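Local coordinates for microtubule-associated protein 1 light chain 3 (Plasmodium falciparum, PDB 4EOY), which is a ubiquitin-fold Atg8-family protein that binds a peptide of its partner Atg3, and is probably conjugated to lipid with the help of Atg3 as in related proteins, at residues S7-V12 with Y116-Y121. The protein carries 3 engineered substitutions. Numbering follows the deposited sequence.
Sequences SLKDEV and YLYMEY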
ATOM      1  N   SER A   7      -6.467   8.430   8.009  1.00 36.28           N
ATOM      2  CA  SER A   7      -6.324   7.086   7.435  1.00 33.92           C
ATOM      3  C   SER A   7      -7.694   6.460   7.089  1.00 37.30           C
ATOM      4  O   SER A   7      -8.746   7.076   7.296  1.00 43.44           O
ATOM      5  CB  SER A   7      -5.553   6.175   8.402  1.00 30.41           C
ATOM      6  OG  SER A   7      -5.531   4.822   7.956  1.00 36.55           O
ATOM      7  N   LEU A   8      -7.660   5.234   6.569  1.00 35.95           N
ATOM      8  CA  LEU A   8      -8.862   4.518   6.156  1.00 37.86           C
ATOM      9  C   LEU A   8      -9.727   4.107   7.349  1.00 44.25           C
ATOM     10  O   LEU A   8     -10.948   3.934   7.218  1.00 46.10           O
ATOM     11  CB  LEU A   8      -8.480   3.279   5.356  1.00 34.80           C
ATOM     12  CG  LEU A   8      -9.592   2.672   4.507  1.00 41.99           C
ATOM     13  CD1 LEU A   8      -9.729   3.435   3.195  1.00 38.02           C
ATOM     14  CD2 LEU A   8      -9.291   1.212   4.240  1.00 35.27           C
ATOM     15  N   LYS A   9      -9.092   3.957   8.509  1.00 45.84           N
ATOM     16  CA  LYS A   9      -9.795   3.629   9.755  1.00 39.55           C
ATOM     17  C   LYS A   9     -10.753   4.748  10.170  1.00 36.10           C
ATOM     18  O   LYS A   9     -11.791   4.497  10.780  1.00 30.89           O
ATOM     19  CB  LYS A   9      -8.786   3.340  10.864  1.00 38.11           C
ATOM     20  CG  LYS A   9      -7.895   2.150  10.560  1.00 40.05           C
ATOM     21  CD  LYS A   9      -6.944   1.830  11.701  1.00 39.96           C
ATOM     22  CE  LYS A   9      -6.328   0.455  11.506  1.00 46.75           C
ATOM     23  NZ  LYS A   9      -5.280   0.165  12.514  1.00 52.42           N
ATOM     24  N   ASP A  10     -10.400   5.981   9.819  1.00 35.59           N
ATOM     25  CA  ASP A  10     -11.244   7.137  10.101  1.00 41.97           C
ATOM     26  C   ASP A  10     -12.357   7.275   9.055  1.00 48.89           C
ATOM     27  O   ASP A  10     -13.406   7.885   9.313  1.00 42.40           O
ATOM     28  CB  ASP A  10     -10.391   8.413  10.136  1.00 53.65           C
ATOM     29  CG  ASP A  10      -9.054   8.222  10.875  1.00 47.67           C
ATOM     30  OD1 ASP A  10      -8.828   7.152  11.481  1.00 59.83           O
ATOM     31  OD2 ASP A  10      -8.218   9.138  10.836  1.00 43.79           O
ATOM     32  N   GLU A  11     -12.107   6.715   7.871  1.00 49.03           N
ATOM     33  CA  GLU A  11     -13.032   6.777   6.743  1.00 42.66           C
ATOM     34  C   GLU A  11     -14.110   5.712   6.815  1.00 44.62           C
ATOM     35  O   GLU A  11     -15.281   6.000   6.544  1.00 41.46           O
ATOM     36  CB  GLU A  11     -12.267   6.591   5.426  1.00 51.40           C
ATOM     37  CG  GLU A  11     -11.593   7.843   4.887  1.00 58.27           C
ATOM     38  CD  GLU A  11     -10.475   7.528   3.904  1.00 73.96           C
ATOM     39  OE1 GLU A  11      -9.498   8.307   3.849  1.00 80.24           O
ATOM     40  OE2 GLU A  11     -10.565   6.504   3.188  1.00 69.66           O
ATOM     41  N   VAL A  12     -13.697   4.483   7.137  1.00 38.70           N
ATOM     42  CA  VAL A  12     -14.582   3.306   7.161  1.00 34.16           C
ATOM     43  C   VAL A  12     -14.575   2.649   8.534  1.00 26.64           C
ATOM     44  O   VAL A  12     -13.528   2.522   9.144  1.00 33.87           O
ATOM     45  CB  VAL A  12     -14.102   2.226   6.162  1.00 32.06           C
ATOM     46  CG1 VAL A  12     -15.078   1.066   6.120  1.00 32.02           C
ATOM     47  CG2 VAL A  12     -13.889   2.816   4.775  1.00 30.99           C
ATOM     48  N   TYR A 116      -6.509  -5.915   6.640  1.00 28.88           N
ATOM     49  CA  TYR A 116      -5.653  -5.148   5.734  1.00 20.60           C
ATOM     50  C   TYR A 116      -4.186  -5.205   6.140  1.00 19.03           C
ATOM     51  O   TYR A 116      -3.856  -5.277   7.328  1.00 18.19           O
ATOM     52  CB  TYR A 116      -6.085  -3.668   5.688  1.00 21.16           C
ATOM     53  CG  TYR A 116      -7.264  -3.371   4.788  1.00 19.63           C
ATOM     54  CD1 TYR A 116      -7.134  -3.444   3.395  1.00 19.44           C
ATOM     55  CD2 TYR A 116      -8.507  -3.033   5.318  1.00 18.15           C
ATOM     56  CE1 TYR A 116      -8.209  -3.199   2.553  1.00 18.24           C
ATOM     57  CE2 TYR A 116      -9.591  -2.792   4.485  1.00 20.61           C
ATOM     58  CZ  TYR A 116      -9.430  -2.876   3.096  1.00 21.07           C
ATOM     59  OH  TYR A 116     -10.493  -2.629   2.246  1.00 27.63           O
ATOM     60  N   LEU A 117      -3.302  -5.166   5.141  1.00 16.64           N
ATOM     61  CA  LEU A 117      -1.912  -4.868   5.382  1.00 16.09           C
ATOM     62  C   LEU A 117      -1.703  -3.365   5.196  1.00 19.90           C
ATOM     63  O   LEU A 117      -1.814  -2.833   4.077  1.00 18.78           O
ATOM     64  CB  LEU A 117      -1.005  -5.645   4.449  1.00 16.10           C
ATOM     65  CG  LEU A 117       0.499  -5.473   4.720  1.00 15.43           C
ATOM     66  CD1 LEU A 117       0.814  -6.051   6.083  1.00 16.83           C
ATOM     67  CD2 LEU A 117       1.325  -6.111   3.608  1.00 15.83           C
ATOM     68  N   TYR A 118      -1.395  -2.680   6.293  1.00 21.55           N
ATOM     69  CA  TYR A 118      -1.185  -1.236   6.255  1.00 21.40           C
ATOM     70  C   TYR A 118       0.280  -0.944   6.071  1.00 20.42           C
ATOM     71  O   TYR A 118       1.141  -1.493   6.786  1.00 30.77           O
ATOM     72  CB  TYR A 118      -1.677  -0.588   7.541  1.00 25.50           C
ATOM     73  CG  TYR A 118      -3.186  -0.476   7.634  1.00 22.51           C
ATOM     74  CD1 TYR A 118      -3.942  -1.504   8.164  1.00 24.57           C
ATOM     75  CD2 TYR A 118      -3.844   0.663   7.197  1.00 25.98           C
ATOM     76  CE1 TYR A 118      -5.314  -1.408   8.245  1.00 24.86           C
ATOM     77  CE2 TYR A 118      -5.218   0.770   7.286  1.00 26.98           C
ATOM     78  CZ  TYR A 118      -5.948  -0.277   7.804  1.00 26.16           C
ATOM     79  OH  TYR A 118      -7.326  -0.158   7.872  1.00 28.44           O
ATOM     80  N   MET A 119       0.575  -0.137   5.070  1.00 17.35           N
ATOM     81  CA  MET A 119       1.946   0.272   4.781  1.00 21.25           C
ATOM     82  C   MET A 119       2.014   1.789   4.655  1.00 21.93           C
ATOM     83  O   MET A 119       1.047   2.441   4.230  1.00 22.08           O
ATOM     84  CB  MET A 119       2.433  -0.395   3.497  1.00 26.93           C
ATOM     85  CG  MET A 119       2.588  -1.905   3.637  1.00 23.90           C
ATOM     86  SD  MET A 119       3.355  -2.568   2.161  1.00 36.23           S
ATOM     87  CE  MET A 119       5.046  -1.973   2.314  1.00 33.38           C
ATOM     88  N   GLU A 120       3.136   2.368   5.047  1.00 21.53           N
ATOM     89  CA  GLU A 120       3.221   3.826   5.114  1.00 20.11           C
ATOM     90  C   GLU A 120       4.436   4.338   4.414  1.00 17.67           C
ATOM     91  O   GLU A 120       5.448   3.657   4.363  1.00 18.17           O
ATOM     92  CB  GLU A 120       3.249   4.281   6.578  1.00 26.68           C
ATOM     93  CG  GLU A 120       1.973   3.961   7.342  1.00 27.39           C
ATOM     94  CD  GLU A 120       2.023   4.414   8.777  1.00 37.00           C
ATOM     95  OE1 GLU A 120       3.034   4.111   9.442  1.00 53.21           O
ATOM     96  OE2 GLU A 120       1.052   5.061   9.244  1.00 40.51           O
ATOM     97  N   TYR A 121       4.339   5.538   3.854  1.00 17.44           N
ATOM     98  CA  TYR A 121       5.485   6.155   3.223  1.00 19.03           C
ATOM     99  C   TYR A 121       5.795   7.468   3.909  1.00 19.87           C
ATOM    100  O   TYR A 121       4.901   8.169   4.404  1.00 17.47           O
ATOM    101  CB  TYR A 121       5.309   6.346   1.712  1.00 20.73           C
ATOM    102  CG  TYR A 121       4.137   7.202   1.239  1.00 23.11           C
ATOM    103  CD1 TYR A 121       4.266   8.566   1.051  1.00 23.46           C
ATOM    104  CD2 TYR A 121       2.931   6.622   0.895  1.00 31.62           C
ATOM    105  CE1 TYR A 121       3.221   9.331   0.577  1.00 21.61           C
ATOM    106  CE2 TYR A 121       1.869   7.383   0.430  1.00 30.38           C
ATOM    107  CZ  TYR A 121       2.018   8.742   0.285  1.00 26.71           C
ATOM    108  OH  TYR A 121       0.950   9.475  -0.188  1.00 21.60           O
TER
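K9 lays its aliphatic chain obliquely across the outer end of the Y118 ring and brings its ammonium group over the ring face. K9 CG lies 3.6 Å from Y118 OH, and farther out K9 CE comes within 3.8 Å of Y118 CZ. Beyond CG the chain is extended, which carries NZ to 4.9 Å from the centroid of the Y118 ring, 22° off its normal, a cation-pi contact. Lysine suits this exposed place: CG and CE pack against the hydroxyl end of the phenol while the charge stays at the surface, where NZ also forms a salt bridge with D112, which would be expected to favour the charged lysine. Tyrosine offers both a face for the cation and a hydroxyl, which hydrogen-bonds to D114.

S7 approaches the same ring obliquely, its OG 4.1 Å from Y118 CE2, a van der Waals contact. The small serine can sit close to the strand here, and its hydroxyl has a weak hydrogen bond to E37. L8 is the apolar member of the group. Its chi1 of -162° sets CG anti to the backbone N, and chi2 of 81° places CD2, which comes to 4.0 Å from Y116 CE2, the two side chains crossing at about a right angle. Leucine thus fills the buried side of the turn, whereas K9 takes the exposed one.

The short helical turn 8-11 is thereby packed by side chains alone against strand 117-122 and Y116 just before it, an N-terminal addition familiar in the Atg8 family. Y116 also packs on an aromatic side chain of the bound peptide. Helix 14-27 touches Y116 and Y118, parallel strand 31-38 hydrogen-bonds to 117-122 (L117 with P33 and V35), and antiparallel strand 89-92 flanks its other side.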